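Local coordinates for dephospho-CoA kinase (Mycobacterium paratuberculosis, PDB 6N39), which probably catalyses the last step of coenzyme A biosynthesis, the ATP-dependent phosphorylation of the 3'-hydroxyl of dephospho-CoA, at residues L134-R145 / R173-S184; S255-A266 / R368-R376. All coordinates share one frame; numbering follows the deposited sequence. Where two conformers were deposited one is given.

In the fold
Contact 1 and contact 2 illustrate how a two-domain chain settles its contacts domain by domain. Contact 1 closes first along the chain, inside the CoaE kinase part, where strands 135-139 and 179-182 form one flank of the five-stranded parallel sheet. Contact 2 follows in series within the C-terminal UPF0157 (GrpB) region, where the loop between strands 249-253 and 266-267 meets helix 365-382. Their centres lie 32 Å apart and their nearest atoms about 14 Å apart, so the two do not touch, and they share no sheet or helix. Contact 1 borders the predicted ATP site; contact 2 belongs to the region involved in proper folding of the full-length enzyme.

Contact 1 (L134-R145 / R173-S184); sequences LVVIVYADVEVR and RRAVADIWLDNS
Ile-137 and Trp-180 touch on one face of two neighbouring parallel strands, the last pair of the P-loop kinase sheet, in which 179-182 is an outermost strand. Ile-137 CG2 meets the indole edge at Trp-180 CZ3 (3.8 Å), while its CG1 branch, anti to the carbonyl carbon (chi1 -53°), carries CD1 to the carbonyl oxygen of Arg-173 and the methyl of Ala-177. On the other face Val-136 CG2 packs on Ile-179 CD1 at 4.0 Å, and Leu-25 of helix 22-31 covers Val-136, Val-138 and Leu-181.

Further along, the Tyr-139 ring lies in an offset stack on the five-membered ring of Trp-180, centroids 3.9 Å apart and planes at 13°. A chi1 of 68° sets Tyr-139 CG between its backbone N and carbonyl carbon and turns the phenol back over the indole; Asp-182 CA covers the opposite phenol face. Arg-174 CD lies over the other indole face, so both rings are sandwiched. A water joins Tyr-139 OH to Trp-180 O.

Backbone bonds zip the strands together: Ile-137 N donates to Ile-179 O, Ile-137 O accepts from Leu-181 N, and the run ends with Asn-183 N to Tyr-139 O (2.7 Å). At the start, Asp-178 OD2 accepts Val-135 N on its anti side, while its OD1 pairs with Arg-238.

At the polar edge, two waters bridge the guanidinium groups of Arg-145 and Arg-173, which also bind Ile-18 O and Asp-170 respectively. Asn-183 ND2 reaches Ala-20 O of the predicted ATP-binding loop, tying the strand end to that site. Ser-184 OG gives its proton to the syn lone pair of Asp-182 OD1 at 2.7 Å and accepts Asp-141 N at 3.2 Å.

Contact 2 (S255-A266 / R368-R376); sequences STALPGDPDFAA and RADYLAVKR. With ACT (acetate ion), chain F; ACT (acetate ion), chain C; ACT (acetate ion), chain G.
Lys-375 NZ of helix 365-382 donates to Ser-255 OG at 2.8 Å and to Ala-265 O at 3.0 Å, the latter in the carbonyl plane on a lone pair; these partners are ten residues apart, so one ammonium joins both ends of the loop to the helix. An acetate, probably from the crystallisation liquor, accepts a third bond. The lysine chain bends at chi2 (-149°) and chi3 (-108°) to bring NZ there, and its CE lies over the Tyr-371 ring, toward the rim.

Ser-255 OG in turn donates to a second acetate, whose same oxygen also accepts from Tyr-371 OH, itself hydrogen-bonded to Lys-393 NZ. Beside these polar groups, Phe-264 turns its CE1 edge to Arg-368 O and slides past Leu-372 CB at 4.0 Å. Leu-372 CD1 meets Ala-265 CB (3.8 Å) and also lies over the centre of the Arg-376 guanidinium, which grips a third acetate through NE and NH1.

Asp-261 OD1 accepts from Asp-263 N, an Asx turn within the type I turn that ends at Phe-264. Tyr-371 stacks on Trp-396 of helix 386-411 and meets Phe-357 of helix 349-363 edge-to-face, while Ala-266 is backbone-bonded to Val-222, joining the loop to the strand pair 221-222 and 266-267.

Contact 1 (L134-R145 / R173-S184)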
loop_
_atom_site.group_PDB
_atom_site.type_symbol
_atom_site.label_atom_id
_atom_site.label_comp_id
_atom_site.label_asym_id
_atom_site.label_seq_id
_atom_site.Cartn_x
_atom_site.Cartn_y
_atom_site.Cartn_z
ATOM N N LEU A 134 -4.673 1.371 1.056
ATOM C CA LEU A 134 -4.409 2.054 2.313
ATOM C C LEU A 134 -4.890 1.159 3.449
ATOM O O LEU A 134 -5.984 0.607 3.374
ATOM C CB LEU A 134 -5.137 3.395 2.360
ATOM C CG LEU A 134 -4.833 4.351 3.501
ATOM C CD1 LEU A 134 -3.486 5.016 3.273
ATOM C CD2 LEU A 134 -5.944 5.389 3.579
ATOM N N VAL A 135 -4.082 1.035 4.497
ATOM C CA VAL A 135 -4.412 0.209 5.650
ATOM C C VAL A 135 -4.293 1.062 6.911
ATOM O O VAL A 135 -3.267 1.725 7.128
ATOM C CB VAL A 135 -3.505 -1.039 5.733
ATOM C CG1 VAL A 135 -3.789 -1.845 6.998
ATOM C CG2 VAL A 135 -3.702 -1.953 4.496
ATOM N N VAL A 136 -5.348 1.048 7.729
ATOM C CA VAL A 136 -5.387 1.730 9.023
ATOM C C VAL A 136 -5.383 0.676 10.122
ATOM O O VAL A 136 -6.197 -0.257 10.103
ATOM C CB VAL A 136 -6.630 2.627 9.159
ATOM C CG1 VAL A 136 -6.602 3.381 10.497
ATOM C CG2 VAL A 136 -6.687 3.591 8.027
ATOM N N ILE A 137 -4.478 0.810 11.077
ATOM C CA ILE A 137 -4.441 -0.120 12.196
ATOM C C ILE A 137 -4.489 0.685 13.480
ATOM O O ILE A 137 -3.724 1.643 13.643
ATOM C CB ILE A 137 -3.202 -1.029 12.144
ATOM C CG1 ILE A 137 -3.131 -1.699 10.765
ATOM C CG2 ILE A 137 -3.270 -2.061 13.253
ATOM C CD1 ILE A 137 -2.123 -2.801 10.641
ATOM N N VAL A 138 -5.412 0.322 14.376
ATOM C CA VAL A 138 -5.554 0.987 15.662
ATOM C C VAL A 138 -4.802 0.168 16.699
ATOM O O VAL A 138 -4.756 -1.067 16.616
ATOM C CB VAL A 138 -7.040 1.182 16.039
ATOM C CG1 VAL A 138 -7.772 -0.147 16.157
ATOM C CG2 VAL A 138 -7.157 1.952 17.319
ATOM N N TYR A 139 -4.160 0.850 17.644
ATOM C CA TYR A 139 -3.460 0.164 18.722
ATOM C C TYR A 139 -3.672 0.937 20.016
ATOM O O TYR A 139 -4.217 2.043 20.021
ATOM C CB TYR A 139 -1.958 0.002 18.422
ATOM C CG TYR A 139 -1.199 1.312 18.415
ATOM C CD1 TYR A 139 -1.229 2.133 17.299
ATOM C CD2 TYR A 139 -0.461 1.729 19.530
ATOM C CE1 TYR A 139 -0.550 3.337 17.277
ATOM C CE2 TYR A 139 0.226 2.935 19.520
ATOM C CZ TYR A 139 0.179 3.733 18.382
ATOM O OH TYR A 139 0.855 4.935 18.335
ATOM N N ALA A 140 -3.232 0.340 21.121
ATOM C CA ALA A 140 -3.386 0.936 22.439
ATOM C C ALA A 140 -2.416 0.263 23.395
ATOM O O ALA A 140 -2.028 -0.892 23.188
ATOM C CB ALA A 140 -4.819 0.794 22.967
ATOM N N ASP A 141 -2.038 0.997 24.448
ATOM C CA ASP A 141 -1.175 0.439 25.483
ATOM C C ASP A 141 -1.769 -0.859 26.012
ATOM O O ASP A 141 -2.985 -0.976 26.185
ATOM C CB ASP A 141 -0.989 1.426 26.644
ATOM C CG ASP A 141 -0.454 2.783 26.199
ATOM O OD1 ASP A 141 -0.775 3.790 26.870
ATOM O OD2 ASP A 141 0.275 2.848 25.187
ATOM N N VAL A 142 -0.900 -1.840 26.271
ATOM C CA VAL A 142 -1.387 -3.147 26.696
ATOM C C VAL A 142 -2.190 -3.038 27.989
ATOM O O VAL A 142 -3.172 -3.770 28.180
ATOM C CB VAL A 142 -0.217 -4.142 26.835
ATOM C CG1 VAL A 142 0.808 -3.643 27.847
ATOM C CG2 VAL A 142 -0.738 -5.513 27.237
ATOM N N GLU A 143 -1.812 -2.120 28.883
ATOM C CA GLU A 143 -2.567 -1.973 30.126
ATOM C C GLU A 143 -3.976 -1.466 29.843
ATOM O O GLU A 143 -4.943 -1.905 30.481
ATOM C CB GLU A 143 -1.831 -1.041 31.089
ATOM N N VAL A 144 -4.113 -0.563 28.866
ATOM C CA VAL A 144 -5.432 -0.057 28.494
ATOM C C VAL A 144 -6.279 -1.171 27.891
ATOM O O VAL A 144 -7.449 -1.350 28.252
ATOM C CB VAL A 144 -5.294 1.135 27.529
ATOM C CG1 VAL A 144 -6.637 1.481 26.901
ATOM C CG2 VAL A 144 -4.710 2.346 28.248
ATOM N N ARG A 145 -5.707 -1.925 26.948
ATOM C CA ARG A 145 -6.439 -3.027 26.331
ATOM C C ARG A 145 -6.906 -4.024 27.381
ATOM O O ARG A 145 -8.048 -4.509 27.330
ATOM C CB ARG A 145 -5.560 -3.720 25.287
ATOM C CG ARG A 145 -5.084 -2.793 24.171
ATOM C CD ARG A 145 -4.036 -3.469 23.299
ATOM N NE ARG A 145 -4.573 -4.654 22.643
ATOM C CZ ARG A 145 -3.831 -5.577 22.047
ATOM N NH1 ARG A 145 -2.513 -5.456 22.029
ATOM N NH2 ARG A 145 -4.409 -6.621 21.475
ATOM N N ARG A 173 2.073 -5.510 13.076
ATOM C CA ARG A 173 1.054 -4.564 12.636
ATOM C C ARG A 173 1.693 -3.307 12.067
ATOM O O ARG A 173 1.347 -2.863 10.967
ATOM C CB ARG A 173 0.118 -4.201 13.792
ATOM C CG ARG A 173 -0.719 -5.356 14.320
ATOM C CD ARG A 173 -1.571 -4.922 15.512
ATOM N NE ARG A 173 -2.355 -6.050 16.007
ATOM C CZ ARG A 173 -2.135 -6.679 17.155
ATOM N NH1 ARG A 173 -1.164 -6.278 17.967
ATOM N NH2 ARG A 173 -2.894 -7.713 17.490
ATOM N N ARG A 174 2.630 -2.715 12.814
ATOM C CA ARG A 174 3.242 -1.460 12.392
ATOM C C ARG A 174 3.873 -1.610 11.018
ATOM O O ARG A 174 3.795 -0.698 10.187
ATOM C CB ARG A 174 4.289 -1.020 13.416
ATOM C CG ARG A 174 4.919 0.324 13.125
ATOM C CD ARG A 174 3.835 1.356 13.120
ATOM N NE ARG A 174 4.249 2.672 12.644
ATOM C CZ ARG A 174 4.061 3.113 11.403
ATOM N NH1 ARG A 174 3.484 2.335 10.491
ATOM N NH2 ARG A 174 4.453 4.337 11.081
ATOM N N ALA A 175 4.466 -2.777 10.748
ATOM C CA ALA A 175 5.120 -2.982 9.460
ATOM C C ALA A 175 4.162 -2.801 8.280
ATOM O O ALA A 175 4.594 -2.389 7.197
ATOM C CB ALA A 175 5.780 -4.370 9.430
ATOM N N VAL A 176 2.867 -3.079 8.454
ATOM C CA VAL A 176 1.941 -3.037 7.328
ATOM C C VAL A 176 0.884 -1.936 7.472
ATOM O O VAL A 176 -0.061 -1.889 6.691
ATOM C CB VAL A 176 1.283 -4.413 7.094
ATOM C CG1 VAL A 176 2.340 -5.470 6.672
ATOM C CG2 VAL A 176 0.560 -4.897 8.352
ATOM N N ALA A 177 1.029 -1.034 8.433
ATOM C CA ALA A 177 0.061 0.047 8.614
ATOM C C ALA A 177 0.485 1.292 7.834
ATOM O O ALA A 177 1.559 1.853 8.083
ATOM C CB ALA A 177 -0.089 0.403 10.092
ATOM N N ASP A 178 -0.374 1.747 6.918
ATOM C CA ASP A 178 -0.160 3.078 6.348
ATOM C C ASP A 178 -0.490 4.152 7.362
ATOM O O ASP A 178 0.169 5.200 7.406
ATOM C CB ASP A 178 -1.007 3.268 5.099
ATOM C CG ASP A 178 -0.646 2.279 4.019
ATOM O OD1 ASP A 178 0.415 2.460 3.392
ATOM O OD2 ASP A 178 -1.381 1.284 3.852
ATOM N N ILE A 179 -1.513 3.909 8.179
ATOM C CA ILE A 179 -1.912 4.836 9.232
ATOM C C ILE A 179 -1.950 4.055 10.539
ATOM O O ILE A 179 -2.644 3.036 10.642
ATOM C CB ILE A 179 -3.265 5.497 8.935
ATOM C CG1 ILE A 179 -3.168 6.335 7.643
ATOM C CG2 ILE A 179 -3.689 6.357 10.102
ATOM C CD1 ILE A 179 -4.505 6.744 7.067
ATOM N N TRP A 180 -1.178 4.516 11.509
ATOM C CA TRP A 180 -0.914 3.841 12.777
ATOM C C TRP A 180 -1.554 4.722 13.841
ATOM O O TRP A 180 -1.020 5.782 14.172
ATOM C CB TRP A 180 0.595 3.706 12.961
ATOM C CG TRP A 180 1.086 2.981 14.163
ATOM C CD1 TRP A 180 1.950 3.458 15.104
ATOM C CD2 TRP A 180 0.792 1.631 14.535
ATOM N NE1 TRP A 180 2.198 2.494 16.052
ATOM C CE2 TRP A 180 1.498 1.363 15.725
ATOM C CE3 TRP A 180 -0.009 0.627 13.985
ATOM C CZ2 TRP A 180 1.422 0.138 16.373
ATOM C CZ3 TRP A 180 -0.078 -0.586 14.626
ATOM C CH2 TRP A 180 0.634 -0.823 15.808
ATOM N N LEU A 181 -2.691 4.291 14.381
ATOM C CA LEU A 181 -3.596 5.189 15.086
ATOM C C LEU A 181 -3.720 4.769 16.549
ATOM O O LEU A 181 -4.186 3.665 16.850
ATOM C CB LEU A 181 -4.944 5.190 14.364
ATOM C CG LEU A 181 -5.833 6.404 14.466
ATOM C CD1 LEU A 181 -6.857 6.384 13.351
ATOM C CD2 LEU A 181 -6.500 6.358 15.822
ATOM N N ASP A 182 -3.314 5.661 17.454
ATOM C CA ASP A 182 -3.214 5.357 18.876
ATOM C C ASP A 182 -4.557 5.617 19.549
ATOM O O ASP A 182 -5.060 6.745 19.530
ATOM C CB ASP A 182 -2.103 6.195 19.516
ATOM C CG ASP A 182 -1.845 5.832 20.986
ATOM O OD1 ASP A 182 -2.613 5.054 21.590
ATOM O OD2 ASP A 182 -0.855 6.339 21.548
ATOM N N ASN A 183 -5.138 4.572 20.138
ATOM C CA ASN A 183 -6.403 4.701 20.853
ATOM C C ASN A 183 -6.190 4.437 22.339
ATOM O O ASN A 183 -6.939 3.678 22.962
ATOM C CB ASN A 183 -7.460 3.750 20.272
ATOM C CG ASN A 183 -8.825 3.894 20.945
ATOM O OD1 ASN A 183 -9.216 4.987 21.352
ATOM N ND2 ASN A 183 -9.540 2.781 21.086
ATOM N N SER A 184 -5.170 5.065 22.923
ATOM C CA SER A 184 -4.960 4.942 24.361
ATOM C C SER A 184 -5.792 5.926 25.172
ATOM O O SER A 184 -5.859 5.778 26.396
ATOM C CB SER A 184 -3.481 5.133 24.710
ATOM O OG SER A 184 -2.674 4.118 24.141
HETATM O O HOH W 1 0.874 6.733 16.163
HETATM O O HOH W 2 -3.247 -8.727 20.199
HETATM O O HOH W 3 -0.548 -7.118 20.699
#

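Contact 2 (S255-A266 / R368-R376)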
loop_
_atom_site.group_PDB
_atom_site.type_symbol
_atom_site.label_atom_id
_atom_site.label_comp_id
_atom_site.label_asym_id
_atom_site.label_seq_id
_atom_site.Cartn_x
_atom_site.Cartn_y
_atom_site.Cartn_z
ATOM N N SER A 255 16.509 8.354 -4.944
ATOM C CA SER A 255 17.253 8.835 -3.778
ATOM C C SER A 255 16.752 8.239 -2.468
ATOM O O SER A 255 17.549 8.063 -1.537
ATOM C CB SER A 255 17.187 10.359 -3.684
ATOM O OG SER A 255 18.155 10.964 -4.513
ATOM N N THR A 256 15.446 7.952 -2.351
ATOM C CA THR A 256 14.977 7.380 -1.092
ATOM C C THR A 256 15.381 5.924 -0.927
ATOM O O THR A 256 15.216 5.390 0.170
ATOM C CB THR A 256 13.445 7.499 -0.919
ATOM O OG1 THR A 256 12.766 6.693 -1.879
ATOM C CG2 THR A 256 12.971 8.957 -1.042
ATOM N N ALA A 257 15.941 5.284 -1.961
ATOM C CA ALA A 257 16.411 3.905 -1.855
ATOM C C ALA A 257 17.867 3.786 -1.416
ATOM O O ALA A 257 18.342 2.667 -1.197
ATOM C CB ALA A 257 16.237 3.174 -3.192
ATOM N N LEU A 258 18.591 4.888 -1.286
ATOM C CA LEU A 258 19.971 4.798 -0.830
ATOM C C LEU A 258 20.029 4.473 0.662
ATOM O O LEU A 258 19.110 4.811 1.412
ATOM C CB LEU A 258 20.706 6.104 -1.100
ATOM C CG LEU A 258 20.724 6.514 -2.576
ATOM C CD1 LEU A 258 21.426 7.849 -2.755
ATOM C CD2 LEU A 258 21.392 5.433 -3.416
ATOM N N PRO A 259 21.093 3.801 1.115
ATOM C CA PRO A 259 21.266 3.573 2.554
ATOM C C PRO A 259 21.203 4.880 3.330
ATOM O O PRO A 259 21.777 5.896 2.923
ATOM C CB PRO A 259 22.658 2.934 2.651
ATOM C CG PRO A 259 22.853 2.274 1.343
ATOM C CD PRO A 259 22.148 3.146 0.325
ATOM N N GLY A 260 20.492 4.838 4.458
ATOM C CA GLY A 260 20.303 6.001 5.298
ATOM C C GLY A 260 21.596 6.667 5.723
ATOM O O GLY A 260 22.426 6.063 6.410
ATOM N N ASP A 261 21.775 7.915 5.304
ATOM C CA ASP A 261 22.934 8.723 5.678
ATOM C C ASP A 261 22.410 10.081 6.125
ATOM O O ASP A 261 21.888 10.840 5.282
ATOM C CB ASP A 261 23.903 8.846 4.504
ATOM C CG ASP A 261 25.131 9.685 4.829
ATOM O OD1 ASP A 261 25.239 10.220 5.952
ATOM O OD2 ASP A 261 26.000 9.809 3.941
ATOM N N PRO A 262 22.517 10.430 7.411
ATOM C CA PRO A 262 21.942 11.705 7.875
ATOM C C PRO A 262 22.553 12.932 7.214
ATOM O O PRO A 262 21.915 13.993 7.198
ATOM C CB PRO A 262 22.215 11.687 9.387
ATOM C CG PRO A 262 23.338 10.711 9.565
ATOM C CD PRO A 262 23.132 9.668 8.511
ATOM N N ASP A 263 23.764 12.828 6.672
ATOM C CA ASP A 263 24.387 13.941 5.971
ATOM C C ASP A 263 23.933 14.052 4.520
ATOM O O ASP A 263 24.359 14.986 3.831
ATOM C CB ASP A 263 25.910 13.810 6.037
ATOM C CG ASP A 263 26.434 13.789 7.468
ATOM O OD1 ASP A 263 25.962 14.596 8.299
ATOM O OD2 ASP A 263 27.319 12.959 7.765
ATOM N N PHE A 264 23.094 13.125 4.049
ATOM C CA PHE A 264 22.484 13.173 2.729
ATOM C C PHE A 264 21.137 13.903 2.827
ATOM O O PHE A 264 20.750 14.390 3.894
ATOM C CB PHE A 264 22.344 11.750 2.176
ATOM C CG PHE A 264 22.039 11.677 0.698
ATOM C CD1 PHE A 264 22.927 12.186 -0.239
ATOM C CD2 PHE A 264 20.870 11.083 0.249
ATOM C CE1 PHE A 264 22.648 12.115 -1.596
ATOM C CE2 PHE A 264 20.581 11.008 -1.108
ATOM C CZ PHE A 264 21.471 11.525 -2.031
ATOM N N ALA A 265 20.405 13.976 1.714
ATOM C CA ALA A 265 19.143 14.707 1.663
ATOM C C ALA A 265 18.440 14.397 0.353
ATOM O O ALA A 265 19.090 14.138 -0.665
ATOM C CB ALA A 265 19.368 16.223 1.798
ATOM N N ALA A 266 17.107 14.429 0.388
ATOM C CA ALA A 266 16.326 14.057 -0.783
ATOM C C ALA A 266 14.942 14.679 -0.691
ATOM O O ALA A 266 14.472 15.040 0.389
ATOM C CB ALA A 266 16.205 12.537 -0.927
ATOM N N ARG A 368 27.963 10.272 -4.562
ATOM C CA ARG A 368 26.856 10.699 -3.710
ATOM C C ARG A 368 27.018 12.147 -3.280
ATOM O O ARG A 368 26.048 12.916 -3.283
ATOM C CB ARG A 368 26.761 9.815 -2.465
ATOM C CG ARG A 368 26.136 8.474 -2.680
ATOM C CD ARG A 368 25.518 7.922 -1.381
ATOM N NE ARG A 368 26.443 7.872 -0.243
ATOM C CZ ARG A 368 27.364 6.928 -0.045
ATOM N NH1 ARG A 368 27.533 5.946 -0.925
ATOM N NH2 ARG A 368 28.128 6.968 1.040
ATOM N N ALA A 369 28.232 12.526 -2.867
ATOM C CA ALA A 369 28.473 13.908 -2.465
ATOM C C ALA A 369 28.250 14.870 -3.629
ATOM O O ALA A 369 27.628 15.930 -3.461
ATOM C CB ALA A 369 29.890 14.047 -1.899
ATOM N N ASP A 370 28.770 14.527 -4.812
ATOM C CA ASP A 370 28.529 15.346 -6.000
ATOM C C ASP A 370 27.037 15.536 -6.236
ATOM O O ASP A 370 26.566 16.658 -6.485
ATOM C CB ASP A 370 29.160 14.703 -7.236
ATOM C CG ASP A 370 30.657 14.847 -7.277
ATOM O OD1 ASP A 370 31.217 15.590 -6.445
ATOM O OD2 ASP A 370 31.277 14.205 -8.153
ATOM N N TYR A 371 26.279 14.438 -6.172
ATOM C CA TYR A 371 24.842 14.504 -6.420
ATOM C C TYR A 371 24.154 15.384 -5.389
ATOM O O TYR A 371 23.294 16.206 -5.733
ATOM C CB TYR A 371 24.254 13.088 -6.411
ATOM C CG TYR A 371 22.807 12.991 -6.833
ATOM C CD1 TYR A 371 22.273 13.869 -7.769
ATOM C CD2 TYR A 371 21.971 12.016 -6.297
ATOM C CE1 TYR A 371 20.943 13.780 -8.164
ATOM C CE2 TYR A 371 20.636 11.916 -6.686
ATOM C CZ TYR A 371 20.133 12.804 -7.623
ATOM O OH TYR A 371 18.816 12.725 -8.020
ATOM N N LEU A 372 24.526 15.229 -4.116
ATOM C CA LEU A 372 23.943 16.055 -3.069
ATOM C C LEU A 372 24.207 17.533 -3.321
ATOM O O LEU A 372 23.311 18.371 -3.145
ATOM C CB LEU A 372 24.483 15.639 -1.707
ATOM C CG LEU A 372 23.945 16.511 -0.571
ATOM C CD1 LEU A 372 22.433 16.366 -0.472
ATOM C CD2 LEU A 372 24.604 16.163 0.741
ATOM N N ALA A 373 25.432 17.877 -3.733
ATOM C CA ALA A 373 25.739 19.284 -3.978
ATOM C C ALA A 373 24.908 19.829 -5.134
ATOM O O ALA A 373 24.421 20.971 -5.078
ATOM C CB ALA A 373 27.233 19.467 -4.249
ATOM N N VAL A 374 24.724 19.023 -6.183
ATOM C CA VAL A 374 23.860 19.451 -7.281
ATOM C C VAL A 374 22.443 19.697 -6.774
ATOM O O VAL A 374 21.808 20.702 -7.124
ATOM C CB VAL A 374 23.867 18.419 -8.423
ATOM C CG1 VAL A 374 22.785 18.762 -9.428
ATOM C CG2 VAL A 374 25.223 18.382 -9.113
ATOM N N LYS A 375 21.928 18.782 -5.944
ATOM C CA LYS A 375 20.570 18.932 -5.429
ATOM C C LYS A 375 20.428 20.196 -4.592
ATOM O O LYS A 375 19.423 20.906 -4.698
ATOM C CB LYS A 375 20.165 17.706 -4.606
ATOM C CG LYS A 375 19.977 16.436 -5.419
ATOM C CD LYS A 375 18.922 15.549 -4.794
ATOM C CE LYS A 375 19.514 14.320 -4.153
ATOM N NZ LYS A 375 18.452 13.519 -3.479
ATOM N N ARG A 376 21.412 20.481 -3.736
ATOM C CA ARG A 376 21.349 21.692 -2.921
ATOM C C ARG A 376 21.373 22.939 -3.785
ATOM O O ARG A 376 20.650 23.909 -3.515
ATOM C CB ARG A 376 22.508 21.726 -1.928
ATOM C CG ARG A 376 22.478 20.591 -0.922
ATOM C CD ARG A 376 22.087 21.085 0.450
ATOM N NE ARG A 376 22.000 20.005 1.432
ATOM C CZ ARG A 376 23.051 19.397 1.979
ATOM N NH1 ARG A 376 22.865 18.430 2.870
ATOM N NH2 ARG A 376 24.287 19.744 1.636
HETATM C C ACT F . 19.588 19.355 3.495
HETATM O O ACT F . 19.652 20.205 2.544
HETATM O OXT ACT F . 20.513 18.619 3.962
HETATM C CH3 ACT F . 18.166 19.196 4.177
HETATM C C ACT C . 16.453 10.341 -7.704
HETATM O O ACT C . 17.452 10.791 -7.072
HETATM O OXT ACT C . 15.363 9.922 -7.233
HETATM C CH3 ACT C . 16.562 10.316 -9.288
HETATM C C ACT G . 15.640 14.307 -5.392
HETATM O O ACT G . 15.785 15.449 -5.946
HETATM O OXT ACT G . 15.832 13.955 -4.171
HETATM C CH3 ACT G . 15.163 13.152 -6.341
#